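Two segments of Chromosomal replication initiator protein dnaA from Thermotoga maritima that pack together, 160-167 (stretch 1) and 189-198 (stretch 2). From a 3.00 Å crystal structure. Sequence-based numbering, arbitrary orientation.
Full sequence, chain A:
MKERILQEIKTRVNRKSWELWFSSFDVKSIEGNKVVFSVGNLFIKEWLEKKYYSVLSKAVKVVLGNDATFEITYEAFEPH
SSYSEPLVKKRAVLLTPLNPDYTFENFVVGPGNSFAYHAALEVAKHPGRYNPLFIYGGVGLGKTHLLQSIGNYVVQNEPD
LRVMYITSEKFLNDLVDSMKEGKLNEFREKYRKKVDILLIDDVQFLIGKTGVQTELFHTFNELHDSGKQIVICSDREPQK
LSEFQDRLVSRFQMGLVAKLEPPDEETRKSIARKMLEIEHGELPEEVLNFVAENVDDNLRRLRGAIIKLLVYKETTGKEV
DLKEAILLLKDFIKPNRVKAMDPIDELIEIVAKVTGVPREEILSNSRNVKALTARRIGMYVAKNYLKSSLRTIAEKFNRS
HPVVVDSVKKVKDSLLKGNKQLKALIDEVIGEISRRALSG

Stretch 1 160-167: DLRVMYIT
Stretch 2, residues 189-198: EKYRKKVDIL

Stretch 1 enters as an irregular segment and becomes a strand at Val 163 to Thr 167; stretch 2 leaves a helix that includes a wide pi-type turn at 189-193, passes through a short loop and becomes a strand at Ile 197. The two strands run parallel, Val 163 paired with Ile 197 (CA to CA 5.1 Å) and Met 164 with Leu 198 (CA to CA 4.7 Å), and together the stretches bury 658 Å². Arg 162 (phi/psi -84/96), Val 163 (-96/128) and Met 164 (-119/117) are extended, as are Ile 197 (-132/133) and Leu 198 (-121/120), whereas Asp 196 (-103/-39) bends the chain just before its strand.

The carbonyl of Arg 162 is the main acceptor at the start of the ladder. Asp 196 N donates to Arg 162 O at 3.0 Å with a nearly straight N-H...O angle of 174°, and Ile 197 N reaches the same Arg 162 O at 3.5 Å, a weak bond. One step on, Met 164 N donates to Ile 197 O at 2.8 Å, and Met 164 O, which receives no amide from stretch 2, lies 3.4 Å from Leu 198 CA in a CA-H...O contact. The amide of Arg 162 is taken by a side chain: Arg 162 N donates to Asp 196 OD2, modelled very short at 2.3 Å, with the position of OD2 less sure because it crowds its neighbours. The other carboxylate oxygen, Asp 196 OD1, is satisfied elsewhere in the structure. Asp 196 (chi1 m) points toward stretch 1.

Within stretch 2, Lys 194 N bonds Glu 189 O at 2.9 Å, and Val 195 N makes a weak bond to Arg 192 O at 2.8 Å. The exposed Arg 162 side chain (chi2 t, chi3 p) lies along Lys 194; Arg 162 NH2 is 4.3 Å from Lys 194 NZ, a like-charge approach.

Apolar packing occupies both sheet faces. On one, Val 163 (chi1 t) meets Ile 197 (t, t), CG1 to CG2 3.4 Å. On the other, Met 164 (t, p, p) sets its CB 3.7 Å from Val 195 CG1 and its CG 3.7 Å from Leu 198 CD2, while Met 164 SD lies obliquely 5.5 Å from the Tyr 191 ring centroid. Ile 166 points toward stretch 2 and meets the edge of the Tyr 191 ring (chi1 m), Ile 166 CG1 to Tyr 191 CE2 3.7 Å; Tyr 191 OH is hydrogen-bonded elsewhere.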

ATOM      1  N   ASP A 160      12.150  18.998  -2.942  1.00 87.06           N
ATOM      2  CA  ASP A 160      11.619  19.975  -3.885  1.00 86.64           C
ATOM      3  C   ASP A 160      10.647  19.322  -4.875  1.00 85.36           C
ATOM      4  O   ASP A 160      10.768  19.499  -6.088  1.00 85.31           O
ATOM      5  CB  ASP A 160      12.756  20.668  -4.653  1.00 90.34           C
ATOM      6  CG  ASP A 160      13.196  21.977  -4.000  1.00 91.85           C
ATOM      7  OD1 ASP A 160      12.318  22.803  -3.660  1.00 92.10           O
ATOM      8  OD2 ASP A 160      14.420  22.192  -3.835  1.00 93.12           O
ATOM      9  N   LEU A 161       9.688  18.563  -4.355  1.00 73.78           N
ATOM     10  CA  LEU A 161       8.705  17.904  -5.205  1.00 72.39           C
ATOM     11  C   LEU A 161       7.359  17.746  -4.537  1.00 72.09           C
ATOM     12  O   LEU A 161       7.264  17.411  -3.359  1.00 71.93           O
ATOM     13  CB  LEU A 161       9.184  16.525  -5.664  1.00 60.09           C
ATOM     14  CG  LEU A 161      10.137  16.463  -6.854  1.00 59.00           C
ATOM     15  CD1 LEU A 161      10.158  15.048  -7.407  1.00 58.86           C
ATOM     16  CD2 LEU A 161       9.678  17.417  -7.926  1.00 59.37           C
ATOM     17  N   ARG A 162       6.321  17.986  -5.326  1.00 77.69           N
ATOM     18  CA  ARG A 162       4.941  17.898  -4.887  1.00 75.82           C
ATOM     19  C   ARG A 162       4.499  16.432  -4.991  1.00 73.60           C
ATOM     20  O   ARG A 162       4.110  15.965  -6.068  1.00 73.08           O
ATOM     21  CB  ARG A 162       4.086  18.790  -5.794  1.00 81.13           C
ATOM     22  CG  ARG A 162       4.890  19.894  -6.506  1.00 83.14           C
ATOM     23  CD  ARG A 162       4.140  20.486  -7.715  1.00 85.76           C
ATOM     24  NE  ARG A 162       3.152  21.481  -7.306  1.00 88.59           N
ATOM     25  CZ  ARG A 162       3.347  22.795  -7.348  1.00 88.78           C
ATOM     26  NH1 ARG A 162       4.497  23.279  -7.797  1.00 90.37           N
ATOM     27  NH2 ARG A 162       2.407  23.626  -6.908  1.00 88.00           N
ATOM     28  N   VAL A 163       4.575  15.704  -3.881  1.00 55.87           N
ATOM     29  CA  VAL A 163       4.177  14.301  -3.881  1.00 54.55           C
ATOM     30  C   VAL A 163       2.749  14.140  -3.397  1.00 53.97           C
ATOM     31  O   VAL A 163       2.391  14.614  -2.318  1.00 53.42           O
ATOM     32  CB  VAL A 163       5.082  13.453  -2.986  1.00 59.06           C
ATOM     33  CG1 VAL A 163       4.672  11.987  -3.071  1.00 57.09           C
ATOM     34  CG2 VAL A 163       6.522  13.634  -3.409  1.00 60.15           C
ATOM     35  N   MET A 164       1.945  13.445  -4.194  1.00 55.62           N
ATOM     36  CA  MET A 164       0.541  13.236  -3.879  1.00 54.14           C
ATOM     37  C   MET A 164       0.139  11.774  -3.702  1.00 51.66           C
ATOM     38  O   MET A 164       0.235  10.964  -4.634  1.00 49.72           O
ATOM     39  CB  MET A 164      -0.315  13.876  -4.979  1.00 78.31           C
ATOM     40  CG  MET A 164      -1.813  13.616  -4.871  1.00 81.42           C
ATOM     41  SD  MET A 164      -2.605  14.508  -3.535  1.00 84.79           S
ATOM     42  CE  MET A 164      -2.845  16.100  -4.323  1.00 84.87           C
ATOM     43  N   TYR A 165      -0.301  11.449  -2.488  1.00 51.62           N
ATOM     44  CA  TYR A 165      -0.765  10.106  -2.160  1.00 49.43           C
ATOM     45  C   TYR A 165      -2.263  10.262  -2.035  1.00 48.95           C
ATOM     46  O   TYR A 165      -2.729  11.227  -1.452  1.00 49.33           O
ATOM     47  CB  TYR A 165      -0.202   9.618  -0.824  1.00 42.90           C
ATOM     48  CG  TYR A 165      -0.815   8.307  -0.389  1.00 40.79           C
ATOM     49  CD1 TYR A 165      -0.527   7.123  -1.067  1.00 40.65           C
ATOM     50  CD2 TYR A 165      -1.754   8.265   0.632  1.00 39.57           C
ATOM     51  CE1 TYR A 165      -1.171   5.934  -0.743  1.00 40.21           C
ATOM     52  CE2 TYR A 165      -2.405   7.088   0.964  1.00 38.94           C
ATOM     53  CZ  TYR A 165      -2.114   5.930   0.273  1.00 40.52           C
ATOM     54  OH  TYR A 165      -2.800   4.779   0.568  1.00 39.29           O
ATOM     55  N   ILE A 166      -3.021   9.320  -2.568  1.00 51.79           N
ATOM     56  CA  ILE A 166      -4.465   9.440  -2.511  1.00 52.25           C
ATOM     57  C   ILE A 166      -5.116   8.080  -2.573  1.00 53.55           C
ATOM     58  O   ILE A 166      -4.449   7.063  -2.739  1.00 53.97           O
ATOM     59  CB  ILE A 166      -4.978  10.296  -3.696  1.00 48.74           C
ATOM     60  CG1 ILE A 166      -6.002  11.300  -3.196  1.00 49.87           C
ATOM     61  CG2 ILE A 166      -5.565   9.417  -4.788  1.00 46.84           C
ATOM     62  CD1 ILE A 166      -5.380  12.540  -2.552  1.00 51.94           C
ATOM     63  N   THR A 167      -6.432   8.067  -2.449  1.00 59.17           N
ATOM     64  CA  THR A 167      -7.168   6.823  -2.525  1.00 60.10           C
ATOM     65  C   THR A 167      -8.150   6.908  -3.667  1.00 61.72           C
ATOM     66  O   THR A 167      -8.800   7.933  -3.855  1.00 62.52           O
ATOM     67  CB  THR A 167      -7.925   6.556  -1.241  1.00 50.12           C
ATOM     68  OG1 THR A 167      -7.011   6.066  -0.259  1.00 48.76           O
ATOM     69  CG2 THR A 167      -9.008   5.540  -1.471  1.00 51.42           C
ATOM     70  N   GLU A 189      -6.727  21.105 -11.263  1.00 88.79           N
ATOM     71  CA  GLU A 189      -5.528  21.832 -10.865  1.00 89.78           C
ATOM     72  C   GLU A 189      -4.840  21.005  -9.778  1.00 88.93           C
ATOM     73  O   GLU A 189      -3.614  20.862  -9.763  1.00 90.07           O
ATOM     74  CB  GLU A 189      -5.887  23.213 -10.310  1.00 94.03           C
ATOM     75  CG  GLU A 189      -6.458  24.165 -11.344  1.00 98.57           C
ATOM     76  CD  GLU A 189      -5.427  24.598 -12.377  1.00101.16           C
ATOM     77  OE1 GLU A 189      -4.498  25.358 -12.009  1.00102.74           O
ATOM     78  OE2 GLU A 189      -5.543  24.178 -13.554  1.00101.36           O
ATOM     79  N   LYS A 190      -5.648  20.440  -8.885  1.00 67.87           N
ATOM     80  CA  LYS A 190      -5.150  19.640  -7.772  1.00 65.16           C
ATOM     81  C   LYS A 190      -4.547  18.284  -8.129  1.00 65.50           C
ATOM     82  O   LYS A 190      -3.529  17.900  -7.563  1.00 66.06           O
ATOM     83  CB  LYS A 190      -6.266  19.430  -6.746  1.00 53.17           C
ATOM     84  CG  LYS A 190      -5.897  18.524  -5.593  1.00 48.36           C
ATOM     85  CD  LYS A 190      -7.115  18.185  -4.763  1.00 46.21           C
ATOM     86  CE  LYS A 190      -6.752  17.306  -3.597  1.00 45.68           C
ATOM     87  NZ  LYS A 190      -7.939  16.810  -2.879  1.00 44.86           N
ATOM     88  N   TYR A 191      -5.164  17.548  -9.044  1.00 66.96           N
ATOM     89  CA  TYR A 191      -4.621  16.243  -9.384  1.00 67.13           C
ATOM     90  C   TYR A 191      -3.742  16.217 -10.624  1.00 69.24           C
ATOM     91  O   TYR A 191      -3.349  15.147 -11.084  1.00 69.86           O
ATOM     92  CB  TYR A 191      -5.739  15.201  -9.503  1.00 57.05           C
ATOM     93  CG  TYR A 191      -6.365  14.835  -8.174  1.00 54.64           C
ATOM     94  CD1 TYR A 191      -7.347  15.635  -7.607  1.00 54.17           C
ATOM     95  CD2 TYR A 191      -5.950  13.701  -7.471  1.00 53.09           C
ATOM     96  CE1 TYR A 191      -7.904  15.321  -6.375  1.00 54.12           C
ATOM     97  CE2 TYR A 191      -6.498  13.377  -6.242  1.00 52.00           C
ATOM     98  CZ  TYR A 191      -7.480  14.192  -5.696  1.00 53.62           C
ATOM     99  OH  TYR A 191      -8.066  13.883  -4.482  1.00 52.07           O
ATOM    100  N   ARG A 192      -3.429  17.390 -11.163  1.00 83.62           N
ATOM    101  CA  ARG A 192      -2.549  17.479 -12.327  1.00 86.24           C
ATOM    102  C   ARG A 192      -1.611  18.650 -12.076  1.00 88.19           C
ATOM    103  O   ARG A 192      -0.565  18.504 -11.443  1.00 89.69           O
ATOM    104  CB  ARG A 192      -3.348  17.725 -13.602  1.00 68.24           C
ATOM    105  CG  ARG A 192      -4.540  16.820 -13.753  1.00 69.90           C
ATOM    106  CD  ARG A 192      -5.241  17.073 -15.069  1.00 71.10           C
ATOM    107  NE  ARG A 192      -6.534  16.404 -15.155  1.00 72.40           N
ATOM    108  CZ  ARG A 192      -7.224  16.267 -16.281  1.00 72.90           C
ATOM    109  NH1 ARG A 192      -6.739  16.749 -17.416  1.00 72.20           N
ATOM    110  NH2 ARG A 192      -8.400  15.653 -16.271  1.00 73.48           N
ATOM    111  N   LYS A 193      -2.002  19.817 -12.567  1.00 82.36           N
ATOM    112  CA  LYS A 193      -1.230  21.040 -12.398  1.00 82.59           C
ATOM    113  C   LYS A 193      -0.226  20.989 -11.238  1.00 82.05           C
ATOM    114  O   LYS A 193       0.977  21.134 -11.443  1.00 82.20           O
ATOM    115  CB  LYS A 193      -2.197  22.208 -12.175  1.00100.18           C
ATOM    116  CG  LYS A 193      -1.556  23.585 -12.098  1.00102.18           C
ATOM    117  CD  LYS A 193      -1.115  24.061 -13.478  1.00104.28           C
ATOM    118  CE  LYS A 193      -0.758  25.548 -13.472  1.00104.91           C
ATOM    119  NZ  LYS A 193      -0.469  26.051 -14.847  1.00104.43           N
ATOM    120  N   LYS A 194      -0.717  20.752 -10.027  1.00 74.11           N
ATOM    121  CA  LYS A 194       0.145  20.751  -8.850  1.00 73.12           C
ATOM    122  C   LYS A 194       0.639  19.405  -8.288  1.00 72.62           C
ATOM    123  O   LYS A 194       0.595  19.187  -7.074  1.00 71.80           O
ATOM    124  CB  LYS A 194      -0.544  21.540  -7.729  1.00 78.36           C
ATOM    125  CG  LYS A 194      -1.583  22.543  -8.230  1.00 79.60           C
ATOM    126  CD  LYS A 194      -2.030  23.508  -7.141  1.00 80.28           C
ATOM    127  CE  LYS A 194      -0.939  24.534  -6.844  1.00 81.83           C
ATOM    128  NZ  LYS A 194      -1.308  25.492  -5.761  1.00 82.25           N
ATOM    129  N   VAL A 195       1.108  18.505  -9.152  1.00 80.31           N
ATOM    130  CA  VAL A 195       1.637  17.219  -8.684  1.00 79.07           C
ATOM    131  C   VAL A 195       2.724  16.731  -9.606  1.00 77.69           C
ATOM    132  O   VAL A 195       2.587  16.819 -10.824  1.00 77.90           O
ATOM    133  CB  VAL A 195       0.569  16.096  -8.610  1.00 75.15           C
ATOM    134  CG1 VAL A 195      -0.503  16.468  -7.615  1.00 76.70           C
ATOM    135  CG2 VAL A 195      -0.013  15.822  -9.982  1.00 74.04           C
ATOM    136  N   ASP A 196       3.798  16.206  -9.023  1.00 55.99           N
ATOM    137  CA  ASP A 196       4.912  15.693  -9.806  1.00 53.97           C
ATOM    138  C   ASP A 196       4.810  14.190  -9.803  1.00 51.79           C
ATOM    139  O   ASP A 196       5.062  13.525 -10.805  1.00 51.22           O
ATOM    140  CB  ASP A 196       6.213  16.148  -9.183  1.00 73.32           C
ATOM    141  CG  ASP A 196       6.164  17.602  -8.789  1.00 76.01           C
ATOM    142  OD1 ASP A 196       5.690  18.415  -9.618  1.00 77.19           O
ATOM    143  OD2 ASP A 196       6.592  17.928  -7.659  1.00 75.08           O
ATOM    144  N   ILE A 197       4.435  13.654  -8.657  1.00 67.96           N
ATOM    145  CA  ILE A 197       4.249  12.227  -8.548  1.00 67.29           C
ATOM    146  C   ILE A 197       2.903  12.033  -7.865  1.00 67.68           C
ATOM    147  O   ILE A 197       2.591  12.699  -6.866  1.00 68.69           O
ATOM    148  CB  ILE A 197       5.379  11.552  -7.750  1.00 60.73           C
ATOM    149  CG1 ILE A 197       5.079  10.061  -7.649  1.00 61.16           C
ATOM    150  CG2 ILE A 197       5.542  12.209  -6.387  1.00 58.32           C
ATOM    151  CD1 ILE A 197       6.078   9.300  -6.847  1.00 64.03           C
ATOM    152  N   LEU A 198       2.102  11.137  -8.438  1.00 63.81           N
ATOM    153  CA  LEU A 198       0.759  10.832  -7.960  1.00 60.72           C
ATOM    154  C   LEU A 198       0.701   9.341  -7.609  1.00 59.27           C
ATOM    155  O   LEU A 198       0.952   8.481  -8.455  1.00 59.63           O
ATOM    156  CB  LEU A 198      -0.235  11.199  -9.077  1.00 55.31           C
ATOM    157  CG  LEU A 198      -1.767  11.105  -9.029  1.00 55.92           C
ATOM    158  CD1 LEU A 198      -2.235   9.846  -9.723  1.00 54.70           C
ATOM    159  CD2 LEU A 198      -2.252  11.172  -7.602  1.00 55.11           C
TER